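Local coordinates for uncharacterized protein ScGH5_18 (PDB 7LR7) that probably hydrolyses glycosidic bonds during N-glycan breakdown, as a family GH5 (subfamily 18) glycoside hydrolase that binds N-acetylglucosamine, at residues 222-227 and 265-270; 245-250 and 289-294; 94-99 and 148-153. All coordinates share one frame; numbering follows the deposited sequence.

Contact 1: residues 222-227 and 265-270. With NAG (2-acetamido-2-deoxy-beta-D-glucopyranose), chain B.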
loop_
_atom_site.group_PDB
_atom_site.type_symbol
_atom_site.label_atom_id
_atom_site.label_comp_id
_atom_site.label_asym_id
_atom_site.label_seq_id
_atom_site.Cartn_x
_atom_site.Cartn_y
_atom_site.Cartn_z
ATOM N N ALA A 222 9.444 -1.872 -26.034
ATOM C CA ALA A 222 8.064 -2.204 -25.688
ATOM C C ALA A 222 7.181 -0.975 -25.849
ATOM O O ALA A 222 7.531 0.108 -25.367
ATOM C CB ALA A 222 7.971 -2.723 -24.250
ATOM N N VAL A 223 6.036 -1.140 -26.514
ATOM C CA VAL A 223 5.079 -0.057 -26.694
ATOM C C VAL A 223 3.699 -0.528 -26.240
ATOM O O VAL A 223 3.337 -1.696 -26.425
ATOM C CB VAL A 223 5.046 0.445 -28.155
ATOM C CG1 VAL A 223 6.421 0.996 -28.561
ATOM C CG2 VAL A 223 4.615 -0.645 -29.091
ATOM N N HIS A 224 2.935 0.385 -25.629
ATOM C CA HIS A 224 1.565 0.132 -25.187
ATOM C C HIS A 224 0.649 1.079 -25.955
ATOM O O HIS A 224 0.722 2.299 -25.774
ATOM C CB HIS A 224 1.413 0.342 -23.678
ATOM C CG HIS A 224 2.191 -0.626 -22.829
ATOM N ND1 HIS A 224 2.126 -0.621 -21.452
ATOM C CD2 HIS A 224 3.052 -1.622 -23.157
ATOM C CE1 HIS A 224 2.909 -1.570 -20.967
ATOM N NE2 HIS A 224 3.481 -2.194 -21.979
ATOM N N SER A 225 -0.226 0.529 -26.794
ATOM C CA SER A 225 -1.018 1.330 -27.723
ATOM C C SER A 225 -2.456 1.445 -27.226
ATOM O O SER A 225 -3.191 0.450 -27.216
ATOM C CB SER A 225 -0.986 0.713 -29.121
ATOM O OG SER A 225 -1.690 1.539 -30.012
ATOM N N TRP A 226 -2.869 2.665 -26.857
ATOM C CA TRP A 226 -4.172 2.917 -26.238
ATOM C C TRP A 226 -4.861 4.106 -26.898
ATOM O O TRP A 226 -4.488 5.257 -26.650
ATOM C CB TRP A 226 -4.003 3.144 -24.733
ATOM C CG TRP A 226 -3.708 1.860 -24.064
ATOM C CD1 TRP A 226 -2.511 1.454 -23.544
ATOM C CD2 TRP A 226 -4.612 0.765 -23.899
ATOM N NE1 TRP A 226 -2.634 0.189 -23.014
ATOM C CE2 TRP A 226 -3.911 -0.260 -23.230
ATOM C CE3 TRP A 226 -5.954 0.557 -24.239
ATOM C CZ2 TRP A 226 -4.504 -1.475 -22.900
ATOM C CZ3 TRP A 226 -6.536 -0.652 -23.923
ATOM C CH2 TRP A 226 -5.813 -1.653 -23.257
ATOM N N VAL A 227 -5.885 3.840 -27.722
ATOM C CA VAL A 227 -6.494 4.906 -28.517
ATOM C C VAL A 227 -7.399 5.811 -27.674
ATOM O O VAL A 227 -7.977 6.775 -28.194
ATOM C CB VAL A 227 -7.251 4.332 -29.739
ATOM C CG1 VAL A 227 -6.286 3.529 -30.615
ATOM C CG2 VAL A 227 -8.433 3.477 -29.329
ATOM N N TRP A 265 8.091 -4.711 -29.530
ATOM C CA TRP A 265 7.048 -5.541 -28.942
ATOM C C TRP A 265 5.814 -4.675 -28.683
ATOM O O TRP A 265 5.876 -3.720 -27.900
ATOM C CB TRP A 265 7.561 -6.188 -27.651
ATOM C CG TRP A 265 6.604 -7.192 -27.019
ATOM C CD1 TRP A 265 5.330 -7.541 -27.461
ATOM C CD2 TRP A 265 6.831 -7.956 -25.825
ATOM N NE1 TRP A 265 4.781 -8.480 -26.610
ATOM C CE2 TRP A 265 5.677 -8.752 -25.604
ATOM C CE3 TRP A 265 7.899 -8.050 -24.921
ATOM C CZ2 TRP A 265 5.573 -9.626 -24.524
ATOM C CZ3 TRP A 265 7.790 -8.922 -23.847
ATOM C CH2 TRP A 265 6.636 -9.694 -23.656
ATOM N N LEU A 266 4.704 -4.986 -29.359
ATOM C CA LEU A 266 3.415 -4.362 -29.033
ATOM C C LEU A 266 2.881 -5.087 -27.802
ATOM O O LEU A 266 2.050 -5.997 -27.874
ATOM C CB LEU A 266 2.445 -4.430 -30.212
ATOM C CG LEU A 266 1.081 -3.773 -29.961
ATOM C CD1 LEU A 266 1.252 -2.337 -29.516
ATOM C CD2 LEU A 266 0.133 -3.850 -31.205
ATOM N N GLN A 267 3.401 -4.685 -26.641
ATOM C CA GLN A 267 3.146 -5.433 -25.420
ATOM C C GLN A 267 1.737 -5.204 -24.874
ATOM O O GLN A 267 1.216 -6.065 -24.162
ATOM C CB GLN A 267 4.177 -5.057 -24.353
ATOM C CG GLN A 267 4.379 -6.094 -23.262
ATOM C CD GLN A 267 5.378 -5.614 -22.237
ATOM O OE1 GLN A 267 5.310 -4.471 -21.807
ATOM N NE2 GLN A 267 6.324 -6.475 -21.858
ATOM N N GLU A 268 1.122 -4.064 -25.167
ATOM C CA GLU A 268 -0.266 -3.834 -24.788
ATOM C C GLU A 268 -1.000 -3.243 -25.972
ATOM O O GLU A 268 -0.525 -2.291 -26.591
ATOM C CB GLU A 268 -0.396 -2.887 -23.592
ATOM C CG GLU A 268 0.000 -3.501 -22.280
ATOM C CD GLU A 268 -0.277 -2.586 -21.121
ATOM O OE1 GLU A 268 -0.982 -1.558 -21.322
ATOM O OE2 GLU A 268 0.221 -2.889 -20.019
ATOM N N VAL A 269 -2.158 -3.811 -26.277
ATOM C CA VAL A 269 -3.096 -3.203 -27.211
ATOM C C VAL A 269 -4.469 -3.737 -26.849
ATOM O O VAL A 269 -4.626 -4.932 -26.567
ATOM C CB VAL A 269 -2.711 -3.506 -28.680
ATOM C CG1 VAL A 269 -2.564 -5.015 -28.887
ATOM C CG2 VAL A 269 -3.720 -2.918 -29.646
ATOM N N GLY A 270 -5.454 -2.842 -26.799
ATOM C CA GLY A 270 -6.794 -3.242 -26.410
ATOM C C GLY A 270 -7.833 -2.341 -27.038
ATOM O O GLY A 270 -7.512 -1.357 -27.708
HETATM C C1 NAG B . -2.667 5.943 -18.739
HETATM C C2 NAG B . -3.307 5.406 -17.451
HETATM C C3 NAG B . -2.734 4.032 -17.072
HETATM C C4 NAG B . -2.690 3.093 -18.273
HETATM C C5 NAG B . -2.025 3.796 -19.446
HETATM C C6 NAG B . -1.986 2.972 -20.706
HETATM C C7 NAG B . -4.053 6.693 -15.493
HETATM C C8 NAG B . -3.675 7.717 -14.485
HETATM N N2 NAG B . -3.104 6.361 -16.372
HETATM O O1 NAG B . -3.328 7.103 -19.133
HETATM O O3 NAG B . -3.543 3.456 -16.049
HETATM O O4 NAG B . -1.961 1.911 -17.957
HETATM O O5 NAG B . -2.764 4.981 -19.755
HETATM O O6 NAG B . -1.324 3.680 -21.746
HETATM O O7 NAG B . -5.172 6.196 -15.526
HETATM O O HOH W 1 -5.697 0.816 -28.190
#
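E268 has CG anti to its carbonyl carbon (chi1 -73°) and an extended chain beyond, which lays its carboxylate over the imidazole of H224, a ring swung to the same side of its own backbone (chi1 -65°). The two face each other across neighbouring parallel strands, 221-225 and 264-269, of the (beta/alpha)8 barrel characteristic of GH5 enzymes. CG of E268 stands 3.5 Å from the centroid of the H224 ring, almost on the ring normal, a CH-pi contact; farther out the carboxylate is stacked nearly parallel to the ring. At the ring's edge, H224 NE2 donates to Q267 OE1 at 2.9 Å, in both the ring and carbonyl planes, on a lone pair and nearly straight (178°). Because ND1 is bonded to E153, both ring nitrogens are engaged and the rotation of the imidazole is fixed.

The E268 carboxylate is gripped as well. W226 NE1 reaches E268 OE1 at 2.9 Å in the indole plane, and R54 forms a salt bridge with OE2. Farther along the indole, W226 CZ3 lies 3.6 Å from G270 CA, where a side chain would collide with the ring.

The backbones pair through V223 N to W265 O (2.9 Å) and S225 N to E268 O (2.8 Å). Between these bonds the register slips by one residue, a beta bulge, and V223 O receives only weak bonds from the N atoms of Q267 and E268. W226 also lines the sugar pocket: its CD1 comes within 3.1 Å of O6 of the bound N-acetylglucosamine.

Contact 2: residues 245-250 and 289-294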
loop_
_atom_site.group_PDB
_atom_site.type_symbol
_atom_site.label_atom_id
_atom_site.label_comp_id
_atom_site.label_asym_id
_atom_site.label_seq_id
_atom_site.Cartn_x
_atom_site.Cartn_y
_atom_site.Cartn_z
ATOM N N HIS A 245 -2.976 3.242 -34.949
ATOM C CA HIS A 245 -2.219 3.845 -33.860
ATOM C C HIS A 245 -1.120 2.918 -33.370
ATOM O O HIS A 245 -0.017 3.376 -33.045
ATOM C CB HIS A 245 -3.130 4.236 -32.704
ATOM C CG HIS A 245 -2.412 4.978 -31.622
ATOM N ND1 HIS A 245 -1.644 4.339 -30.675
ATOM C CD2 HIS A 245 -2.323 6.303 -31.350
ATOM C CE1 HIS A 245 -1.105 5.237 -29.868
ATOM N NE2 HIS A 245 -1.503 6.436 -30.252
ATOM N N ALA A 246 -1.399 1.612 -33.302
ATOM C CA ALA A 246 -0.358 0.675 -32.886
ATOM C C ALA A 246 0.780 0.634 -33.901
ATOM O O ALA A 246 1.956 0.709 -33.528
ATOM C CB ALA A 246 -0.951 -0.714 -32.681
ATOM N N ALA A 247 0.453 0.535 -35.190
ATOM C CA ALA A 247 1.493 0.551 -36.212
ATOM C C ALA A 247 2.338 1.814 -36.110
ATOM O O ALA A 247 3.567 1.764 -36.254
ATOM C CB ALA A 247 0.865 0.431 -37.605
ATOM N N TYR A 248 1.703 2.952 -35.809
ATOM C CA TYR A 248 2.442 4.209 -35.748
ATOM C C TYR A 248 3.444 4.194 -34.602
ATOM O O TYR A 248 4.617 4.545 -34.783
ATOM C CB TYR A 248 1.475 5.382 -35.605
ATOM C CG TYR A 248 2.131 6.680 -35.183
ATOM C CD1 TYR A 248 2.984 7.376 -36.046
ATOM C CD2 TYR A 248 1.899 7.207 -33.920
ATOM C CE1 TYR A 248 3.569 8.572 -35.658
ATOM C CE2 TYR A 248 2.484 8.390 -33.523
ATOM C CZ TYR A 248 3.316 9.065 -34.384
ATOM O OH TYR A 248 3.870 10.237 -33.967
ATOM N N LEU A 249 2.999 3.769 -33.418
ATOM C CA LEU A 249 3.902 3.642 -32.276
ATOM C C LEU A 249 5.068 2.720 -32.584
ATOM O O LEU A 249 6.205 2.990 -32.173
ATOM C CB LEU A 249 3.148 3.121 -31.059
ATOM C CG LEU A 249 2.601 4.188 -30.125
ATOM C CD1 LEU A 249 1.865 3.527 -28.967
ATOM C CD2 LEU A 249 3.741 5.076 -29.634
ATOM N N VAL A 250 4.806 1.624 -33.301
ATOM C CA VAL A 250 5.879 0.713 -33.701
ATOM C C VAL A 250 6.916 1.440 -34.549
ATOM O O VAL A 250 8.112 1.442 -34.232
ATOM C CB VAL A 250 5.296 -0.502 -34.442
ATOM C CG1 VAL A 250 6.363 -1.186 -35.265
ATOM C CG2 VAL A 250 4.722 -1.466 -33.438
ATOM N N ILE A 289 -4.505 -5.287 -35.668
ATOM C CA ILE A 289 -3.520 -6.353 -35.809
ATOM C C ILE A 289 -2.989 -6.391 -37.237
ATOM O O ILE A 289 -1.771 -6.442 -37.462
ATOM C CB ILE A 289 -4.131 -7.704 -35.393
ATOM C CG1 ILE A 289 -4.395 -7.729 -33.885
ATOM C CG2 ILE A 289 -3.221 -8.857 -35.788
ATOM C CD1 ILE A 289 -5.328 -8.863 -33.455
ATOM N N ASP A 290 -3.894 -6.370 -38.228
ATOM C CA ASP A 290 -3.457 -6.322 -39.622
ATOM C C ASP A 290 -2.507 -5.151 -39.865
ATOM O O ASP A 290 -1.451 -5.317 -40.486
ATOM C CB ASP A 290 -4.663 -6.236 -40.569
ATOM C CG ASP A 290 -5.334 -7.591 -40.800
ATOM O OD1 ASP A 290 -4.700 -8.625 -40.506
ATOM O OD2 ASP A 290 -6.496 -7.623 -41.281
ATOM N N ALA A 291 -2.846 -3.968 -39.341
ATOM C CA ALA A 291 -2.048 -2.774 -39.602
ATOM C C ALA A 291 -0.662 -2.866 -38.962
ATOM O O ALA A 291 0.339 -2.466 -39.574
ATOM C CB ALA A 291 -2.783 -1.533 -39.094
ATOM N N VAL A 292 -0.577 -3.351 -37.721
ATOM C CA VAL A 292 0.724 -3.362 -37.063
ATOM C C VAL A 292 1.601 -4.463 -37.635
ATOM O O VAL A 292 2.819 -4.299 -37.742
ATOM C CB VAL A 292 0.568 -3.487 -35.537
ATOM C CG1 VAL A 292 0.185 -4.901 -35.127
ATOM C CG2 VAL A 292 1.867 -3.059 -34.848
ATOM N N LEU A 293 1.010 -5.583 -38.034
ATOM C CA LEU A 293 1.761 -6.683 -38.618
ATOM C C LEU A 293 2.189 -6.416 -40.053
ATOM O O LEU A 293 2.878 -7.259 -40.645
ATOM C CB LEU A 293 0.933 -7.967 -38.551
ATOM C CG LEU A 293 0.743 -8.468 -37.117
ATOM C CD1 LEU A 293 0.048 -9.812 -37.119
ATOM C CD2 LEU A 293 2.097 -8.552 -36.400
ATOM N N ASP A 294 1.785 -5.289 -40.635
ATOM C CA ASP A 294 2.419 -4.806 -41.852
ATOM C C ASP A 294 3.698 -4.028 -41.557
ATOM O O ASP A 294 4.252 -3.392 -42.463
ATOM C CB ASP A 294 1.438 -3.949 -42.663
ATOM C CG ASP A 294 1.920 -3.706 -44.091
ATOM O OD1 ASP A 294 2.375 -4.673 -44.746
ATOM O OD2 ASP A 294 1.873 -2.550 -44.558
#
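A247 and V292 meet where helices 240-254 and 281-292 come close, their CA atoms only 4.1 Å apart. These are neighbours in the outer helical layer of the barrel, following strands 221-225 and 264-269 respectively. The close approach is consistent with the small A247 at this point: the bump on the first helix is no more than its methyl, which rests against the backbone of the second, with CB 3.5 Å from A291 O and 3.8 Å from V292 CA. The methyl of A291 lies alongside at a looser distance.

The reciprocal bump is V292. With CG1 between the backbone N and the carbonyl carbon (chi1 75°), CG2 lies anti to N and enters a shallow hollow whose floor is the backbone of A246 and A247 and whose wall is V250. The floor is touched at A247 CA, 3.9 Å from V292 CG2, and at A246 C, 4.0 Å away. The wall is tighter: V250 CG2 meets V292 CG2 at 3.6 Å, methyl to methyl, the two side chains crossing at about a right angle. Beneath the pair, L266 of strand 264-269 touches both A246 and V292, while C295 packs on A247 and V250.

Little surface is involved, 171 Å² over both sides, and all of it is aliphatic carbon and helix backbone. The charged D290 and D294 take their salt bridges elsewhere, with R345 and with R356 and R395. With no hydrogen bond between 245-250 and 289-294, alignment here rests on shape and the exclusion of water.

Contact 3: residues 94-99 and 148-153. With NAG (2-acetamido-2-deoxy-beta-D-glucopyranose), chain B.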
loop_
_atom_site.group_PDB
_atom_site.type_symbol
_atom_site.label_atom_id
_atom_site.label_comp_id
_atom_site.label_asym_id
_atom_site.label_seq_id
_atom_site.Cartn_x
_atom_site.Cartn_y
_atom_site.Cartn_z
ATOM N N ASP A 94 6.266 -9.128 -15.341
ATOM C CA ASP A 94 6.497 -7.732 -14.996
ATOM C C ASP A 94 6.760 -7.651 -13.492
ATOM O O ASP A 94 6.008 -8.218 -12.697
ATOM C CB ASP A 94 5.291 -6.870 -15.397
ATOM C CG ASP A 94 5.372 -6.370 -16.843
ATOM O OD1 ASP A 94 5.616 -7.181 -17.772
ATOM O OD2 ASP A 94 5.191 -5.151 -17.055
ATOM N N GLY A 95 7.831 -6.961 -13.106
ATOM C CA GLY A 95 8.247 -6.920 -11.714
ATOM C C GLY A 95 7.554 -5.889 -10.839
ATOM O O GLY A 95 6.775 -6.237 -9.948
ATOM N N LEU A 96 7.814 -4.614 -11.105
ATOM C CA LEU A 96 7.455 -3.523 -10.197
ATOM C C LEU A 96 6.073 -2.960 -10.522
ATOM O O LEU A 96 5.936 -1.956 -11.233
ATOM C CB LEU A 96 8.520 -2.435 -10.267
ATOM C CG LEU A 96 9.897 -2.830 -9.704
ATOM C CD1 LEU A 96 10.984 -1.832 -10.097
ATOM C CD2 LEU A 96 9.822 -2.968 -8.181
ATOM N N GLN A 97 5.032 -3.588 -9.959
ATOM C CA GLN A 97 3.674 -3.027 -9.927
ATOM C C GLN A 97 3.354 -2.718 -8.467
ATOM O O GLN A 97 3.013 -3.622 -7.703
ATOM C CB GLN A 97 2.652 -3.994 -10.523
ATOM C CG GLN A 97 2.771 -4.157 -12.034
ATOM C CD GLN A 97 3.990 -4.991 -12.417
ATOM O OE1 GLN A 97 4.887 -4.525 -13.129
ATOM N NE2 GLN A 97 4.024 -6.230 -11.940
ATOM N N GLY A 98 3.425 -1.443 -8.087
ATOM C CA GLY A 98 3.513 -0.349 -9.041
ATOM C C GLY A 98 2.135 -0.021 -9.607
ATOM O O GLY A 98 1.122 -0.127 -8.912
ATOM N N HIS A 99 2.067 0.342 -10.882
ATOM C CA HIS A 99 0.815 0.826 -11.445
ATOM C C HIS A 99 0.099 -0.259 -12.236
ATOM O O HIS A 99 0.696 -0.885 -13.128
ATOM C CB HIS A 99 1.038 2.032 -12.349
ATOM C CG HIS A 99 -0.242 2.685 -12.761
ATOM N ND1 HIS A 99 -0.924 3.560 -11.944
ATOM C CD2 HIS A 99 -1.000 2.546 -13.876
ATOM C CE1 HIS A 99 -2.031 3.956 -12.549
ATOM N NE2 HIS A 99 -2.105 3.351 -13.720
ATOM N N MET A 148 12.078 -10.841 -17.803
ATOM C CA MET A 148 11.424 -9.807 -17.024
ATOM C C MET A 148 11.196 -8.539 -17.838
ATOM O O MET A 148 11.991 -8.186 -18.717
ATOM C CB MET A 148 12.249 -9.436 -15.791
ATOM C CG MET A 148 12.743 -10.610 -14.984
ATOM S SD MET A 148 11.430 -11.396 -14.042
ATOM C CE MET A 148 10.815 -10.015 -13.091
ATOM N N THR A 149 10.084 -7.876 -17.546
ATOM C CA THR A 149 9.876 -6.461 -17.808
ATOM C C THR A 149 10.012 -5.763 -16.464
ATOM O O THR A 149 9.399 -6.203 -15.488
ATOM C CB THR A 149 8.479 -6.209 -18.396
ATOM O OG1 THR A 149 8.279 -7.026 -19.558
ATOM C CG2 THR A 149 8.300 -4.750 -18.768
ATOM N N VAL A 150 10.821 -4.699 -16.409
ATOM C CA VAL A 150 11.144 -4.075 -15.124
ATOM C C VAL A 150 9.873 -3.825 -14.318
ATOM O O VAL A 150 9.761 -4.231 -13.154
ATOM C CB VAL A 150 11.931 -2.771 -15.348
ATOM C CG1 VAL A 150 12.128 -2.035 -14.042
ATOM C CG2 VAL A 150 13.287 -3.060 -16.032
ATOM N N GLY A 151 8.880 -3.197 -14.946
ATOM C CA GLY A 151 7.637 -2.864 -14.291
ATOM C C GLY A 151 6.683 -2.191 -15.252
ATOM O O GLY A 151 7.101 -1.458 -16.145
ATOM N N ASN A 152 5.392 -2.416 -15.068
ATOM C CA ASN A 152 4.387 -1.934 -16.008
ATOM C C ASN A 152 4.314 -0.412 -15.987
ATOM O O ASN A 152 3.781 0.164 -15.034
ATOM C CB ASN A 152 3.026 -2.515 -15.649
ATOM C CG ASN A 152 1.948 -2.034 -16.590
ATOM O OD1 ASN A 152 2.075 -2.210 -17.799
ATOM N ND2 ASN A 152 0.892 -1.405 -16.052
ATOM N N GLU A 153 4.799 0.241 -17.048
ATOM C CA GLU A 153 4.590 1.685 -17.224
ATOM C C GLU A 153 5.044 2.451 -15.987
ATOM O O GLU A 153 4.363 3.360 -15.501
ATOM C CB GLU A 153 3.117 1.993 -17.559
ATOM C CG GLU A 153 2.541 1.065 -18.623
ATOM C CD GLU A 153 1.087 1.363 -18.999
ATOM O OE1 GLU A 153 0.409 2.101 -18.247
ATOM O OE2 GLU A 153 0.627 0.850 -20.051
HETATM C C1 NAG B . -2.667 5.943 -18.739
HETATM C C2 NAG B . -3.307 5.406 -17.451
HETATM C C3 NAG B . -2.734 4.032 -17.072
HETATM C C4 NAG B . -2.690 3.093 -18.273
HETATM C C5 NAG B . -2.025 3.796 -19.446
HETATM C C6 NAG B . -1.986 2.972 -20.706
HETATM C C7 NAG B . -4.053 6.693 -15.493
HETATM C C8 NAG B . -3.675 7.717 -14.485
HETATM N N2 NAG B . -3.104 6.361 -16.372
HETATM O O1 NAG B . -3.328 7.103 -19.133
HETATM O O3 NAG B . -3.543 3.456 -16.049
HETATM O O4 NAG B . -1.961 1.911 -17.957
HETATM O O5 NAG B . -2.764 4.981 -19.755
HETATM O O6 NAG B . -1.324 3.680 -21.746
HETATM O O7 NAG B . -5.172 6.196 -15.526
HETATM O O HOH W 2 4.408 0.188 -12.322
#
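D94, N152 and H99 bury the most surface where the end of strand 90-94 and the loop after it lie against strand 145-152. D94 lies alongside T149, pointing the same way, with OD1 3.1 Å from T149 CB; its OD2 turns to R54 in a salt bridge and passes 3.7 Å from N152 CB. N152 has CG anti to its backbone N (chi1 179°), which aims ND2 at H99 O: the bond is 3.0 Å long, nearly straight at 175°, and lies in the amide plane. R54 also binds N152 OD1, so one arginine positions both residues.

Q97 closes the loop from within. Its OE1 accepts N152 N at 2.9 Å on an in-plane lone pair, while its NE2 reaches D94 O at 2.9 Å from above that carbonyl plane and also bonds P57 O. An alanine here would remove this amide and would probably leave N152 N without its acceptor and the turn before the cis peptide between Q97 and G98 freer to shift.

The loop so held presents H99, whose NE2 is 2.7 Å from O3 of the bound N-acetylglucosamine, a hydrogen bond in the ring plane; E153 contacts the sugar at O4. G95 N and L96 N bond to T149 O and V150 O. Outside, L96 packs on Y131 of helix 122-139 and on W176 of helix 170-187, and strand 145-152 runs between strands 90-94 and 194-196.

Overall arrangement
All three contacts are largely buried, but at different depths. Contact 1 lies about 5 Å from the chain's centre, contact 3 about 10 Å and contact 2 about 13 Å, each measured from the contact's own centre. Contacts 1 and 3 use strands of the same barrel sheet, and both reach the sugar; Q267 NE2 and T149 OG1 probably join them directly by a hydrogen bond. Their chemistry is polar and directional, as suits a ligand pocket. Contact 2 pairs the helices outside strands 221-225 and 264-269, backing contact 1 by aliphatic packing, and S225 OG to H245 ND1 is a probable polar tie between these layers. Contacts 2 and 3 do not touch, lying on opposite sides of the chain's centre.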